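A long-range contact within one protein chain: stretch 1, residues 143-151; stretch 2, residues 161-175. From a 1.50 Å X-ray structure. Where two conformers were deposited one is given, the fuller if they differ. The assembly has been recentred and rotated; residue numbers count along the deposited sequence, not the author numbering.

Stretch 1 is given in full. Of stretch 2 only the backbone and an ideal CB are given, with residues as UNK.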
ATOM      1  N   ASP A 143      -0.002  18.114  -2.307  1.00 20.24           N
ATOM      2  CA  ASP A 143       0.978  17.407  -1.473  1.00 20.68           C
ATOM      3  C   ASP A 143       0.385  16.119  -0.914  1.00 18.34           C
ATOM      4  O   ASP A 143       1.085  15.354  -0.239  1.00 17.89           O
ATOM      5  CB  ASP A 143       1.456  18.285  -0.307  1.00 22.32           C
ATOM      6  CG  ASP A 143       2.323  19.461  -0.762  1.00 27.72           C
ATOM      7  OD1 ASP A 143       2.847  19.451  -1.913  1.00 34.10           O
ATOM      8  OD2 ASP A 143       2.482  20.385   0.070  1.00 33.51           O
HETATM    9  N   MSE A 144      -0.895  15.877  -1.168  1.00 16.62           N
HETATM   10  CA  MSE A 144      -1.551  14.683  -0.587  1.00 15.78           C
HETATM   11  C   MSE A 144      -0.851  13.402  -1.063  1.00 14.17           C
HETATM   12  O   MSE A 144      -0.506  13.258  -2.239  1.00 13.97           O
HETATM   13  CB  MSE A 144      -3.028  14.607  -0.952  1.00 14.89           C
HETATM   14  CG  MSE A 144      -3.758  13.522  -0.162  1.00 17.58           C
HETATM   15 SE   MSE A 144      -5.597  13.341  -0.638  1.00 21.88          SE
HETATM   16  CE  MSE A 144      -5.351  12.615  -2.457  1.00 19.48           C
ATOM     17  N   ILE A 145      -0.606  12.504  -0.120  1.00 13.63           N
ATOM     18  CA  ILE A 145      -0.109  11.163  -0.460  1.00 12.75           C
ATOM     19  C   ILE A 145      -1.305  10.313  -0.842  1.00 12.29           C
ATOM     20  O   ILE A 145      -2.319  10.240  -0.114  1.00 12.53           O
ATOM     21  CB  ILE A 145       0.617  10.534   0.741  1.00 12.99           C
ATOM     22  CG1 ILE A 145       1.833  11.386   1.159  1.00 14.13           C
ATOM     23  CG2 ILE A 145       1.008   9.050   0.449  1.00 13.61           C
ATOM     24  CD1 ILE A 145       2.943  11.534   0.100  1.00 15.33           C
ATOM     25  N   LEU A 146      -1.178   9.609  -1.990  1.00 11.38           N
ATOM     26  CA  LEU A 146      -2.274   8.757  -2.455  1.00 11.98           C
ATOM     27  C   LEU A 146      -1.632   7.430  -2.869  1.00 11.49           C
ATOM     28  O   LEU A 146      -0.828   7.393  -3.826  1.00 11.38           O
ATOM     29  CB  LEU A 146      -3.009   9.383  -3.665  1.00 12.11           C
ATOM     30  CG  LEU A 146      -4.020   8.434  -4.350  1.00 13.57           C
ATOM     31  CD1 LEU A 146      -5.113   7.906  -3.423  1.00 14.23           C
ATOM     32  CD2 LEU A 146      -4.607   9.241  -5.550  1.00 14.39           C
ATOM     33  N   THR A 147      -1.970   6.372  -2.136  1.00  9.91           N
ATOM     34  CA  THR A 147      -1.474   5.041  -2.518  1.00  9.81           C
ATOM     35  C   THR A 147      -2.660   4.123  -2.771  1.00 10.72           C
ATOM     36  O   THR A 147      -3.778   4.399  -2.351  1.00 10.89           O
ATOM     37  CB  THR A 147      -0.537   4.444  -1.395  1.00 10.01           C
ATOM     38  OG1 THR A 147      -1.307   4.159  -0.213  1.00 10.72           O
ATOM     39  CG2 THR A 147       0.582   5.410  -1.025  1.00 10.39           C
HETATM   40  N   MSE A 148      -2.408   2.977  -3.429  1.00  9.47           N
HETATM   41  CA  MSE A 148      -3.444   1.970  -3.653  1.00 10.08           C
HETATM   42  C   MSE A 148      -2.789   0.621  -3.467  1.00  9.45           C
HETATM   43  O   MSE A 148      -1.598   0.485  -3.803  1.00 10.81           O
HETATM   44  CB  MSE A 148      -4.008   2.055  -5.070  1.00  9.59           C
HETATM   45  CG  MSE A 148      -4.489   3.490  -5.415  1.00 10.71           C
HETATM   46 SE   MSE A 148      -5.269   3.530  -7.230  1.00 18.42          SE
HETATM   47  CE  MSE A 148      -7.123   3.169  -6.718  1.00 16.32           C
ATOM     48  N   ALA A 149      -3.566  -0.329  -2.956  1.00  9.99           N
ATOM     49  CA  ALA A 149      -3.052  -1.685  -2.684  1.00  9.60           C
ATOM     50  C   ALA A 149      -3.976  -2.721  -3.351  1.00 10.13           C
ATOM     51  O   ALA A 149      -4.633  -3.540  -2.698  1.00 10.47           O
ATOM     52  CB  ALA A 149      -2.957  -1.938  -1.160  1.00  9.82           C
ATOM     53  N   PRO A 150      -4.017  -2.712  -4.694  1.00  9.63           N
ATOM     54  CA  PRO A 150      -4.822  -3.718  -5.407  1.00  8.41           C
ATOM     55  C   PRO A 150      -4.354  -5.141  -5.112  1.00  8.67           C
ATOM     56  O   PRO A 150      -3.189  -5.342  -4.748  1.00  9.54           O
ATOM     57  CB  PRO A 150      -4.496  -3.434  -6.893  1.00  8.93           C
ATOM     58  CG  PRO A 150      -3.166  -2.670  -6.871  1.00  9.33           C
ATOM     59  CD  PRO A 150      -3.228  -1.835  -5.601  1.00 10.51           C
ATOM     60  N   GLN A 151      -5.277  -6.085  -5.292  1.00  8.65           N
ATOM     61  CA  GLN A 151      -4.912  -7.497  -5.388  1.00  9.16           C
ATOM     62  C   GLN A 151      -4.449  -7.786  -6.817  1.00  9.96           C
ATOM     63  O   GLN A 151      -4.656  -6.985  -7.759  1.00  9.80           O
ATOM     64  CB  GLN A 151      -6.121  -8.349  -5.004  1.00 10.53           C
ATOM     65  CG  GLN A 151      -6.438  -8.218  -3.519  1.00 11.73           C
ATOM     66  CD  GLN A 151      -7.633  -9.049  -3.158  1.00 15.94           C
ATOM     67  OE1 GLN A 151      -7.495 -10.227  -2.811  1.00 17.09           O
ATOM     68  NE2 GLN A 151      -8.822  -8.469  -3.291  1.00 14.99           N
ATOM     69  N   UNK A 161     -10.269  -2.530 -12.622  1.00 13.44           N
ATOM     70  CA  UNK A 161     -10.849  -1.325 -11.986  1.00 12.81           C
ATOM     71  C   UNK A 161      -9.810  -0.481 -11.275  1.00 11.43           C
ATOM     72  O   UNK A 161      -9.764   0.750 -11.458  1.00 12.15           O
ATOM     73  CB  UNK A 161     -11.936  -1.726 -10.986  1.00 12.81           C
ATOM     74  N   UNK A 162      -8.955  -1.103 -10.450  1.00 10.72           N
ATOM     75  CA  UNK A 162      -7.836  -0.366  -9.862  1.00 10.61           C
ATOM     76  C   UNK A 162      -6.911   0.262 -10.916  1.00  9.90           C
ATOM     77  O   UNK A 162      -6.452   1.386 -10.769  1.00 11.35           O
ATOM     78  CB  UNK A 162      -7.025  -1.300  -8.962  1.00 10.61           C
ATOM     79  N   UNK A 163      -6.606  -0.488 -11.989  1.00 10.20           N
ATOM     80  CA  UNK A 163      -5.649  -0.022 -12.957  1.00  9.85           C
ATOM     81  C   UNK A 163      -6.235   1.216 -13.681  1.00  8.90           C
ATOM     82  O   UNK A 163      -5.533   2.221 -13.834  1.00 10.03           O
ATOM     83  CB  UNK A 163      -5.298  -1.137 -13.944  1.00  9.85           C
ATOM     84  N   UNK A 164      -7.505   1.119 -14.082  1.00 11.19           N
ATOM     85  CA  UNK A 164      -8.148   2.250 -14.787  1.00 11.35           C
ATOM     86  C   UNK A 164      -8.159   3.483 -13.883  1.00 10.37           C
ATOM     87  O   UNK A 164      -7.866   4.580 -14.327  1.00 11.63           O
ATOM     88  CB  UNK A 164      -9.574   1.892 -15.211  1.00 11.35           C
ATOM     89  N   UNK A 165      -8.471   3.261 -12.597  1.00  9.70           N
ATOM     90  CA  UNK A 165      -8.508   4.370 -11.632  1.00 10.47           C
ATOM     91  C   UNK A 165      -7.141   4.990 -11.496  1.00 10.56           C
ATOM     92  O   UNK A 165      -6.955   6.215 -11.564  1.00 10.98           O
ATOM     93  CB  UNK A 165      -9.006   3.895 -10.265  1.00 10.47           C
ATOM     94  N   UNK A 166      -6.127   4.129 -11.281  1.00  9.98           N
ATOM     95  CA  UNK A 166      -4.765   4.597 -11.138  1.00 10.35           C
ATOM     96  C   UNK A 166      -4.322   5.473 -12.334  1.00 10.45           C
ATOM     97  O   UNK A 166      -3.729   6.558 -12.164  1.00 12.29           O
ATOM     98  CB  UNK A 166      -3.828   3.398 -10.984  1.00 10.35           C
ATOM     99  N   UNK A 167      -4.630   5.009 -13.561  1.00 10.57           N
ATOM    100  CA  UNK A 167      -4.300   5.791 -14.752  1.00 11.65           C
ATOM    101  C   UNK A 167      -5.087   7.120 -14.772  1.00 10.77           C
ATOM    102  O   UNK A 167      -4.495   8.165 -15.103  1.00 12.25           O
ATOM    103  CB  UNK A 167      -4.596   4.978 -16.014  1.00 11.65           C
ATOM    104  N   UNK A 168      -6.364   7.061 -14.378  1.00 10.63           N
ATOM    105  CA  UNK A 168      -7.199   8.286 -14.439  1.00 12.11           C
ATOM    106  C   UNK A 168      -6.635   9.336 -13.521  1.00 12.99           C
ATOM    107  O   UNK A 168      -6.734  10.539 -13.813  1.00 14.09           O
ATOM    108  CB  UNK A 168      -8.652   7.991 -14.061  1.00 12.11           C
ATOM    109  N   UNK A 169      -6.072   8.892 -12.385  1.00 11.61           N
ATOM    110  CA  UNK A 169      -5.524   9.847 -11.385  1.00 12.20           C
ATOM    111  C   UNK A 169      -4.001   9.860 -11.329  1.00 12.25           C
ATOM    112  O   UNK A 169      -3.394  10.235 -10.310  1.00 11.42           O
ATOM    113  CB  UNK A 169      -6.064   9.510  -9.994  1.00 12.20           C
ATOM    114  N   UNK A 170      -3.350   9.499 -12.440  1.00 12.37           N
ATOM    115  CA  UNK A 170      -1.901   9.347 -12.434  0.70 13.13           C
ATOM    116  C   UNK A 170      -1.148  10.570 -11.929  1.00 12.74           C
ATOM    117  O   UNK A 170      -0.131  10.467 -11.248  1.00 13.77           O
ATOM    118  CB  UNK A 170      -1.421   9.013 -13.848  0.70 13.13           C
ATOM    119  N   UNK A 171      -1.661  11.760 -12.270  1.00 13.19           N
ATOM    120  CA  UNK A 171      -0.964  12.997 -11.873  1.00 14.16           C
ATOM    121  C   UNK A 171      -1.043  13.311 -10.364  1.00 15.18           C
ATOM    122  O   UNK A 171      -0.306  14.197  -9.899  1.00 16.49           O
ATOM    123  CB  UNK A 171      -1.547  14.175 -12.657  1.00 14.16           C
ATOM    124  N   UNK A 172      -1.877  12.582  -9.607  1.00 13.77           N
ATOM    125  CA  UNK A 172      -1.952  12.778  -8.145  1.00 13.23           C
ATOM    126  C   UNK A 172      -1.610  11.500  -7.357  1.00 12.81           C
ATOM    127  O   UNK A 172      -1.690  11.479  -6.120  1.00 12.76           O
ATOM    128  CB  UNK A 172      -3.354  13.253  -7.759  1.00 13.23           C
ATOM    129  N   UNK A 173      -1.229  10.437  -8.084  1.00 11.74           N
ATOM    130  CA  UNK A 173      -0.965   9.127  -7.499  1.00 12.02           C
ATOM    131  C   UNK A 173       0.490   9.031  -7.029  1.00 12.17           C
ATOM    132  O   UNK A 173       1.435   9.283  -7.820  1.00 12.10           O
ATOM    133  CB  UNK A 173      -1.273   8.020  -8.509  1.00 12.02           C
ATOM    134  N   UNK A 174       0.689   8.633  -5.764  1.00 11.23           N
ATOM    135  CA  UNK A 174       2.042   8.411  -5.250  1.00 11.24           C
ATOM    136  C   UNK A 174       2.585   7.036  -5.693  1.00 10.90           C
ATOM    137  O   UNK A 174       3.573   6.970  -6.446  1.00 11.64           O
ATOM    138  CB  UNK A 174       2.048   8.515  -3.724  1.00 11.24           C
ATOM    139  N   UNK A 175       1.905   5.961  -5.255  1.00 10.59           N
ATOM    140  CA  UNK A 175       2.398   4.623  -5.608  1.00 10.25           C
ATOM    141  C   UNK A 175       1.297   3.601  -5.490  1.00 10.20           C
ATOM    142  O   UNK A 175       0.427   3.677  -4.605  1.00 10.84           O
ATOM    143  CB  UNK A 175       3.577   4.222  -4.719  1.00 10.25           C
TER

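Position 161 begins the helix. Nothing of stretch 1 lies within 5.5 Å of its ideal CB, so the contact sets no demand here. The residue is Gly 161, and its O accepts a hydrogen bond from the backbone N of position 165, 3.0 Å away.

At position 162, CA-to-CB points toward stretch 1. The ideal CB is 3.9 Å from Pro 150 CB and 5.0 Å from Met 148 CE. A flat ring or a long apolar chain would suit such a surface. The residue is Tyr 162. Pro 150 CB lies over one face of the Tyr 162 ring, 4.0 Å from the centroid, in a CH-pi contact. Met 148 CE packs 3.6 Å from Tyr 162 CD2.

Positions 163 and 164 find nothing of stretch 1 near their ideal CB atoms, and many side chains would do. They are Phe 163, which points away, and Gln 164.

Position 165 points toward stretch 1, with Met 148 CE 4.1 Å from the ideal CB. A small or branched side chain with an apolar part fits: Ala, Val or Thr. The residue is Thr 165. Thr 165 CG2 meets Met 148 CE at 3.8 Å, while Thr 165 OG1 donates to Gly 161 O at 2.8 Å, one turn back.

Position 166 points sideways, and Met 148 SE is 4.0 Å from the ideal CB. A small side chain is enough to make contact. Ala 166 CB touches Met 148 SE at 4.0 Å.

Positions 167 and 168 are out of reach of stretch 1, so this contact leaves the choice open. They are Leu 167 and Asn 168.

Position 169 leaves helical phi/psi but points toward stretch 1. Leu 146 CD2 is 4.7 Å from the ideal CB, so a medium apolar side chain suits. Val 169 CG2 lies 4.0 Å from Leu 146 CD2.

Positions 170 and 171 meet nothing of stretch 1, and again many side chains would do. They are Lys 170 and Asp 171.

Position 172 points sideways, and its ideal CB is 4.7 Å from Leu 146 CD2. Val, Ile or Leu could cover that methyl. Ile 172 CG1 lies 4.1 Å from Leu 146 CD2. A water donates to both Met 144 O and Ile 172 O, each at 2.7 Å, joining the backbones.

Position 173 also points sideways, but a longer apolar chain could reach Leu 146 and Met 148. Leu 173 CD1 comes 4.1 Å from Met 148 CG and 4.3 Å from Leu 146 CG.

Position 174 points toward stretch 1. Its ideal CB is only 3.1 Å from Leu 146 O, and Leu 146 N offers a donor. A short side chain with an acceptor suits: Ser or Thr. Thr 174 OG1 accepts from Leu 146 N at 3.0 Å and 172°. Thr 174 N donates to Leu 146 O at 2.8 Å.

Position 175 forms a parallel bridge with Thr 147, side chains on the same sheet face. The ideal CB is 4.9 Å from Thr 147 CG2, so Val, Ile or Thr could reach that methyl. Val 175 CG1 packs on Thr 147 CG2 at 3.7 Å, and Val 175 O accepts from Met 148 N at 3.1 Å.

Stretch 2 (161-175) GYFQTALNVKDILTV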
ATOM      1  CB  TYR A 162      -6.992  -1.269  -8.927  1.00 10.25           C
ATOM      2  CG  TYR A 162      -7.447  -1.306  -7.492  1.00  9.80           C
ATOM      3  CD1 TYR A 162      -8.435  -2.197  -7.079  1.00  9.10           C
ATOM      4  CD2 TYR A 162      -6.848  -0.464  -6.563  1.00 10.39           C
ATOM      5  CE1 TYR A 162      -8.861  -2.239  -5.705  1.00  9.90           C
ATOM      6  CE2 TYR A 162      -7.221  -0.511  -5.197  1.00 10.51           C
ATOM      7  CZ  TYR A 162      -8.235  -1.399  -4.805  1.00 10.76           C
ATOM      8  OH  TYR A 162      -8.586  -1.359  -3.461  1.00 12.61           O
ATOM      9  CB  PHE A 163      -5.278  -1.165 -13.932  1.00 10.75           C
ATOM     10  CG  PHE A 163      -3.893  -1.046 -14.529  1.00 10.51           C
ATOM     11  CD1 PHE A 163      -3.113  -2.213 -14.736  1.00 11.28           C
ATOM     12  CD2 PHE A 163      -3.344   0.182 -14.875  1.00 11.74           C
ATOM     13  CE1 PHE A 163      -1.803  -2.102 -15.325  1.00 12.25           C
ATOM     14  CE2 PHE A 163      -2.035   0.298 -15.460  1.00 12.71           C
ATOM     15  CZ  PHE A 163      -1.286  -0.883 -15.679  1.00 11.55           C
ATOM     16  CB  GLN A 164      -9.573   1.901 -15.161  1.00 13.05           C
ATOM     17  CG  GLN A 164     -10.231   2.971 -16.041  1.00 16.52           C
ATOM     18  CD  GLN A 164      -9.484   3.229 -17.313  1.00 21.75           C
ATOM     19  OE1 GLN A 164      -8.801   4.287 -17.473  1.00 22.35           O
ATOM     20  NE2 GLN A 164      -9.572   2.257 -18.242  1.00 20.47           N
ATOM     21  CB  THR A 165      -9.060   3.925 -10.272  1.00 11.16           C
ATOM     22  OG1 THR A 165     -10.346   3.326 -10.457  1.00 10.75           O
ATOM     23  CG2 THR A 165      -9.185   5.132  -9.279  1.00 12.37           C
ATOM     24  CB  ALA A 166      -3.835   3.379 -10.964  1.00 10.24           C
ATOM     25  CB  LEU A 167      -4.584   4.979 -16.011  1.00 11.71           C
ATOM     26  CG  LEU A 167      -3.592   3.801 -16.215  1.00 13.16           C
ATOM     27  CD1 LEU A 167      -4.183   2.893 -17.296  1.00 14.31           C
ATOM     28  CD2 LEU A 167      -2.172   4.323 -16.559  1.00 13.50           C
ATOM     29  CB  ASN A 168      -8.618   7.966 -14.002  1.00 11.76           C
ATOM     30  CG  ASN A 168      -9.397   7.153 -15.028  1.00 10.98           C
ATOM     31  OD1 ASN A 168      -8.932   6.954 -16.181  1.00 12.23           O
ATOM     32  ND2 ASN A 168     -10.593   6.694 -14.641  1.00 10.63           N
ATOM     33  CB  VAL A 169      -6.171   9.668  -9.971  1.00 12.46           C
ATOM     34  CG1 VAL A 169      -7.689   9.671 -10.062  1.00 12.09           C
ATOM     35  CG2 VAL A 169      -5.691   8.328  -9.319  1.00 12.50           C
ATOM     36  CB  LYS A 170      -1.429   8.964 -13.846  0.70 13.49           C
ATOM     37  CG  LYS A 170       0.057   8.798 -13.953  0.70 15.20           C
ATOM     38  CD  LYS A 170       0.481   8.380 -15.348  0.70 18.70           C
ATOM     39  CE  LYS A 170       1.983   8.025 -15.359  0.70 17.21           C
ATOM     40  NZ  LYS A 170       2.516   7.920 -16.787  0.70 19.06           N
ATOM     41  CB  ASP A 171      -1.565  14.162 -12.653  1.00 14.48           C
ATOM     42  CG  ASP A 171      -3.064  14.212 -12.484  1.00 18.35           C
ATOM     43  OD1 ASP A 171      -3.753  13.322 -13.020  1.00 23.12           O
ATOM     44  OD2 ASP A 171      -3.561  15.094 -11.798  1.00 23.23           O
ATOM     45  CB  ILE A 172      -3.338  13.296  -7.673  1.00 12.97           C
ATOM     46  CG1 ILE A 172      -4.478  12.405  -8.133  1.00 12.55           C
ATOM     47  CG2 ILE A 172      -3.534  14.757  -8.161  1.00 14.57           C
ATOM     48  CD1 ILE A 172      -5.823  12.718  -7.419  1.00 13.55           C
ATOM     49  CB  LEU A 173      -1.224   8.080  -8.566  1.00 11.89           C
ATOM     50  CG  LEU A 173      -0.845   6.652  -8.234  1.00 11.31           C
ATOM     51  CD1 LEU A 173      -1.754   6.039  -7.139  1.00 13.58           C
ATOM     52  CD2 LEU A 173      -1.005   5.845  -9.566  1.00 11.64           C
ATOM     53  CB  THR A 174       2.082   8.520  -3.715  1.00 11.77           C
ATOM     54  OG1 THR A 174       1.453   9.781  -3.341  1.00 12.73           O
ATOM     55  CG2 THR A 174       3.513   8.478  -3.220  1.00 11.70           C
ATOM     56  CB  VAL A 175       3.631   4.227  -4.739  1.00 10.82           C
ATOM     57  CG1 VAL A 175       3.316   4.262  -3.231  1.00 11.94           C
ATOM     58  CG2 VAL A 175       4.187   2.874  -5.126  1.00 10.33           C
TER
HETATM   59  O   HOH W   1      -1.858  13.706  -4.551  1.00 17.94           O
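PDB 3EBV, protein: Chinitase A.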